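Local coordinates for inosine-uridine preferring nucleoside hydrolase family protein (Bacillus anthracis, PDB 2C40) that belongs to the inosine-uridine preferring nucleoside hydrolase family and holds a calcium ion and alpha-D-ribofuranose in a shared pocket, at residues A[159-163]-A[164-168]; A[179-182]-A[183-187]. All coordinates share one frame; numbering follows the deposited sequence.

Interaction 1. Residues A[159-163]-A[164-168]. With RIB (alpha-D-ribofuranose), chain D.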
loop_
_atom_site.group_PDB
_atom_site.type_symbol
_atom_site.label_atom_id
_atom_site.label_comp_id
_atom_site.label_asym_id
_atom_site.label_seq_id
_atom_site.Cartn_x
_atom_site.Cartn_y
_atom_site.Cartn_z
ATOM N N GLY A 159 -7.769 13.506 21.106
ATOM C CA GLY A 159 -7.906 12.215 20.429
ATOM C C GLY A 159 -7.220 12.170 19.073
ATOM O O GLY A 159 -6.281 12.900 18.822
ATOM N N ASN A 160 -7.694 11.298 18.189
ATOM C CA ASN A 160 -7.054 11.130 16.850
ATOM C C ASN A 160 -7.991 11.564 15.742
ATOM O O ASN A 160 -7.698 11.389 14.523
ATOM C CB ASN A 160 -6.653 9.695 16.631
ATOM C CG ASN A 160 -7.855 8.740 16.677
ATOM O OD1 ASN A 160 -8.931 9.106 17.138
ATOM N ND2 ASN A 160 -7.670 7.538 16.182
ATOM N N VAL A 161 -9.095 12.194 16.151
ATOM C CA VAL A 161 -10.033 12.830 15.226
ATOM C C VAL A 161 -9.668 14.316 15.036
ATOM O O VAL A 161 -9.736 15.107 15.967
ATOM C CB VAL A 161 -11.520 12.691 15.740
ATOM C CG1 VAL A 161 -12.478 13.353 14.818
ATOM C CG2 VAL A 161 -11.922 11.259 15.824
ATOM N N HIS A 162 -9.285 14.692 13.819
ATOM C CA HIS A 162 -8.979 16.089 13.520
ATOM C C HIS A 162 -9.775 16.493 12.261
ATOM O O HIS A 162 -9.313 16.383 11.163
ATOM C CB HIS A 162 -7.449 16.321 13.516
ATOM C CG HIS A 162 -6.823 15.975 14.849
ATOM N ND1 HIS A 162 -6.124 14.802 15.073
ATOM C CD2 HIS A 162 -6.917 16.584 16.066
ATOM C CE1 HIS A 162 -5.775 14.726 16.346
ATOM N NE2 HIS A 162 -6.242 15.794 16.971
ATOM N N GLU A 163 -11.032 16.880 12.476
ATOM C CA GLU A 163 -12.025 17.005 11.425
ATOM C C GLU A 163 -12.887 18.236 11.607
ATOM O O GLU A 163 -13.091 18.713 12.726
ATOM C CB GLU A 163 -12.963 15.810 11.420
ATOM C CG GLU A 163 -12.333 14.511 11.093
ATOM C CD GLU A 163 -11.691 14.459 9.745
ATOM O OE1 GLU A 163 -12.184 15.088 8.768
ATOM O OE2 GLU A 163 -10.671 13.758 9.664
ATOM N N PRO A 164 -13.440 18.749 10.506
ATOM C CA PRO A 164 -14.346 19.885 10.692
ATOM C C PRO A 164 -15.541 19.527 11.616
ATOM O O PRO A 164 -15.921 18.345 11.774
ATOM C CB PRO A 164 -14.791 20.199 9.261
ATOM C CG PRO A 164 -13.688 19.672 8.404
ATOM C CD PRO A 164 -13.306 18.395 9.084
ATOM N N GLU A 165 -16.061 20.538 12.264
ATOM C CA GLU A 165 -17.115 20.427 13.280
ATOM C C GLU A 165 -16.688 19.760 14.591
ATOM O O GLU A 165 -17.494 19.646 15.479
ATOM C CB GLU A 165 -18.346 19.676 12.778
ATOM C CG GLU A 165 -18.912 20.116 11.461
ATOM C CD GLU A 165 -20.272 19.416 11.134
ATOM O OE1 GLU A 165 -20.362 18.194 11.196
ATOM O OE2 GLU A 165 -21.250 20.086 10.807
ATOM N N HIS A 166 -15.451 19.314 14.734
ATOM C CA HIS A 166 -15.078 18.623 15.923
ATOM C C HIS A 166 -14.015 19.370 16.727
ATOM O O HIS A 166 -13.140 19.981 16.136
ATOM C CB HIS A 166 -14.587 17.223 15.541
ATOM C CG HIS A 166 -14.501 16.329 16.723
ATOM N ND1 HIS A 166 -13.326 15.758 17.131
ATOM C CD2 HIS A 166 -15.424 16.003 17.648
ATOM C CE1 HIS A 166 -13.534 15.081 18.241
ATOM N NE2 HIS A 166 -14.799 15.207 18.573
ATOM N N ASP A 167 -14.078 19.288 18.061
ATOM C CA ASP A 167 -13.112 19.958 18.946
ATOM C C ASP A 167 -11.810 19.185 19.223
ATOM O O ASP A 167 -10.983 19.647 19.994
ATOM C CB ASP A 167 -13.782 20.315 20.285
ATOM C CG ASP A 167 -14.164 19.076 21.106
ATOM O OD1 ASP A 167 -13.794 17.944 20.736
ATOM O OD2 ASP A 167 -14.837 19.241 22.129
ATOM N N GLY A 168 -11.641 18.018 18.624
ATOM C CA GLY A 168 -10.404 17.266 18.685
ATOM C C GLY A 168 -10.194 16.464 19.955
ATOM O O GLY A 168 -9.051 16.253 20.356
HETATM O O5 RIB D . -9.269 5.145 16.217
HETATM C C5 RIB D . -8.471 3.955 15.958
HETATM C C4 RIB D . -9.210 3.111 14.917
HETATM O O4 RIB D . -9.204 3.871 13.689
HETATM C C3 RIB D . -8.684 1.694 14.605
HETATM O O3 RIB D . -9.643 0.719 15.130
HETATM C C2 RIB D . -8.399 1.662 13.038
HETATM O O2 RIB D . -8.857 0.561 12.124
HETATM C C1 RIB D . -8.940 3.027 12.540
HETATM O O HOH W 1 -11.195 17.911 15.108
#
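A type II beta turn from E163 to H166 folds this loop back on itself, its closing bond running from H166 N to E163 O at 3.2 Å. P164 and E165 fill the corner positions of the turn. Where the two arms come together again, G159 N donates to G168 O over 3.1 Å, in a bond that is nearly straight at 164°. A water bridges the arms between these two bonds: it accepts from E163 N at 2.8 Å and can donate to H166 O, one of several acceptors near it. Beside it, G168 CA makes a CH...O contact of 3.5 Å with V161 O, a close approach of the two backbones at a glycine with positive phi.

The loop lies between strand 145-151 and helix 172-176 and borders the ribose pocket of this nucleoside hydrolase family fold. N160 reaches out of the arm to alpha-D-ribofuranose, its ND2 donating to O5 of the sugar at 2.9 Å. E171 and N173 also bind the sugar, and a weak bond from W172 N to OD1 probably helps to set the rotation of the N160 amide.

Farther along, D167 forms a salt bridge with R278, and H166 meets the ring of F175 with the planes about 50° apart. The packing inside the loop rests on V161 and H166, whose side chains cross at about a right angle. With CG1 placed opposite its backbone N (chi1 179°), V161 turns that methyl to the imidazole, where CG1 comes to 3.4 Å from H166 ND1.

Interaction 2. Residues A[179-182]-A[183-187]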
loop_
_atom_site.group_PDB
_atom_site.type_symbol
_atom_site.label_atom_id
_atom_site.label_comp_id
_atom_site.label_asym_id
_atom_site.label_seq_id
_atom_site.Cartn_x
_atom_site.Cartn_y
_atom_site.Cartn_z
ATOM N N GLU A 179 -23.858 8.015 18.925
ATOM C CA GLU A 179 -25.145 7.539 19.414
ATOM C C GLU A 179 -25.082 6.041 19.720
ATOM O O GLU A 179 -25.643 5.578 20.706
ATOM C CB GLU A 179 -26.224 7.876 18.398
ATOM C CG GLU A 179 -26.382 9.401 18.329
ATOM C CD GLU A 179 -27.215 9.919 17.159
ATOM O OE1 GLU A 179 -26.946 9.572 15.967
ATOM O OE2 GLU A 179 -28.120 10.742 17.433
ATOM N N ALA A 180 -24.381 5.295 18.877
ATOM C CA ALA A 180 -24.215 3.901 19.099
ATOM C C ALA A 180 -23.471 3.629 20.395
ATOM O O ALA A 180 -23.748 2.635 21.066
ATOM C CB ALA A 180 -23.478 3.285 17.967
ATOM N N VAL A 181 -22.486 4.478 20.709
ATOM C CA VAL A 181 -21.658 4.302 21.898
ATOM C C VAL A 181 -22.549 4.511 23.107
ATOM O O VAL A 181 -22.540 3.687 24.052
ATOM C CB VAL A 181 -20.441 5.251 21.954
ATOM C CG1 VAL A 181 -19.625 4.962 23.195
ATOM C CG2 VAL A 181 -19.561 5.095 20.731
ATOM N N ALA A 182 -23.346 5.580 23.054
ATOM C CA ALA A 182 -24.326 5.876 24.097
ATOM C C ALA A 182 -25.277 4.709 24.375
ATOM O O ALA A 182 -25.448 4.320 25.530
ATOM C CB ALA A 182 -25.081 7.128 23.752
ATOM N N ARG A 183 -25.877 4.159 23.329
ATOM C CA ARG A 183 -26.741 2.961 23.420
ATOM C C ARG A 183 -26.063 1.732 24.055
ATOM O O ARG A 183 -26.651 1.001 24.887
ATOM C CB ARG A 183 -27.058 2.514 22.040
ATOM C CG ARG A 183 -28.333 2.904 21.578
ATOM C CD ARG A 183 -29.318 1.727 21.645
ATOM N NE ARG A 183 -30.644 2.321 21.751
ATOM C CZ ARG A 183 -31.187 3.097 20.824
ATOM N NH1 ARG A 183 -30.554 3.327 19.682
ATOM N NH2 ARG A 183 -32.391 3.619 21.026
ATOM N N VAL A 184 -24.836 1.467 23.610
ATOM C CA VAL A 184 -24.069 0.343 24.174
ATOM C C VAL A 184 -23.798 0.664 25.641
ATOM O O VAL A 184 -24.006 -0.179 26.545
ATOM C CB VAL A 184 -22.782 0.081 23.404
ATOM C CG1 VAL A 184 -21.902 -0.910 24.146
ATOM C CG2 VAL A 184 -23.099 -0.409 21.985
ATOM N N TRP A 185 -23.415 1.906 25.905
ATOM C CA TRP A 185 -23.140 2.327 27.269
ATOM C C TRP A 185 -24.370 2.185 28.184
ATOM O O TRP A 185 -24.192 1.927 29.369
ATOM C CB TRP A 185 -22.652 3.766 27.322
ATOM C CG TRP A 185 -21.184 4.014 27.615
ATOM C CD1 TRP A 185 -20.679 4.821 28.602
ATOM C CD2 TRP A 185 -20.050 3.500 26.911
ATOM N NE1 TRP A 185 -19.332 4.843 28.554
ATOM C CE2 TRP A 185 -18.909 4.050 27.520
ATOM C CE3 TRP A 185 -19.889 2.630 25.822
ATOM C CZ2 TRP A 185 -17.628 3.767 27.083
ATOM C CZ3 TRP A 185 -18.619 2.325 25.418
ATOM C CH2 TRP A 185 -17.502 2.893 26.045
ATOM N N GLU A 186 -25.586 2.331 27.665
ATOM C CA GLU A 186 -26.739 2.174 28.522
ATOM C C GLU A 186 -27.098 0.691 28.739
ATOM O O GLU A 186 -27.778 0.379 29.695
ATOM C CB GLU A 186 -27.939 3.016 28.054
ATOM C CG GLU A 186 -28.416 2.716 26.662
ATOM C CD GLU A 186 -29.732 3.443 26.308
ATOM O OE1 GLU A 186 -30.827 2.978 26.726
ATOM O OE2 GLU A 186 -29.662 4.452 25.589
ATOM N N ALA A 187 -26.649 -0.212 27.879
ATOM C CA ALA A 187 -26.950 -1.643 28.051
ATOM C C ALA A 187 -26.347 -2.212 29.347
ATOM O O ALA A 187 -25.288 -1.760 29.850
ATOM C CB ALA A 187 -26.442 -2.457 26.850
#
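Almost the whole of the short helix 178-186 takes part in this contact, in which V181 and W185, one helical turn apart, lie side by side and point the same way. The V181 methyl CG1 sits over one face of the indole, displaced toward the rim, and forms a CH-pi contact 3.8 Å from the centroid of the six-membered ring. Its closest atom there is W185 CE3, at 3.5 Å. V181 holds CG1 opposite its backbone N (chi1 -178°), which directs this branch to the indole, while the unusual chi1 of W185, -107°, swings the ring beside the valine.

Beneath this pair run four i to i+4 backbone bonds, from R183 N to E179 O, V184 N to A180 O, W185 N to V181 O and E186 N to A182 O. The W185 N to V181 O bond is short, at 2.7 Å. E186 N to A182 O is the most bent of the four, 134° at the hydrogen, close to where A187 leaves helical geometry. V184 CG2 rests against A180 O at 3.2 Å, and R183 CB lies 3.5 Å from the same oxygen.

V181 and W185 face V269 of strand 261-269, and V181 also meets W150 of strand 145-151. A180 and V184 turn to helix 129-137, and V184 reaches L148. The helix thus packs between sheet and neighbouring helix, while E179 and E186 lie on its exposed side. Near the C-terminal end, W185 O accepts from R286, which gives this late carbonyl a side-chain partner. The helix is therefore held to the sheet largely by apolar packing, with the R286 to W185 O bond as a polar link; the valine methyl covers part of one indole face, and the two side chains pack together as a nonpolar unit against V269.

How the interactions relate
Interactions 1 and 2 follow one another along the chain, both after strand 145-151 and before strand 191-194. The loop of interaction 1 comes first, helix 172-176 lies between, and helix 178-186 carries interaction 2. Their centres are 21 Å apart and their nearest atoms about 11 Å, so the two contacts do not meet. Interaction 1 is a surface contact that includes a residue of the sugar pocket, whereas interaction 2 is partly buried against strands 145-151 and 261-269 of the mixed sheet. One connection between neighbouring parallel strands therefore supplies both a loop at the ribose and a helix packed on the sheet.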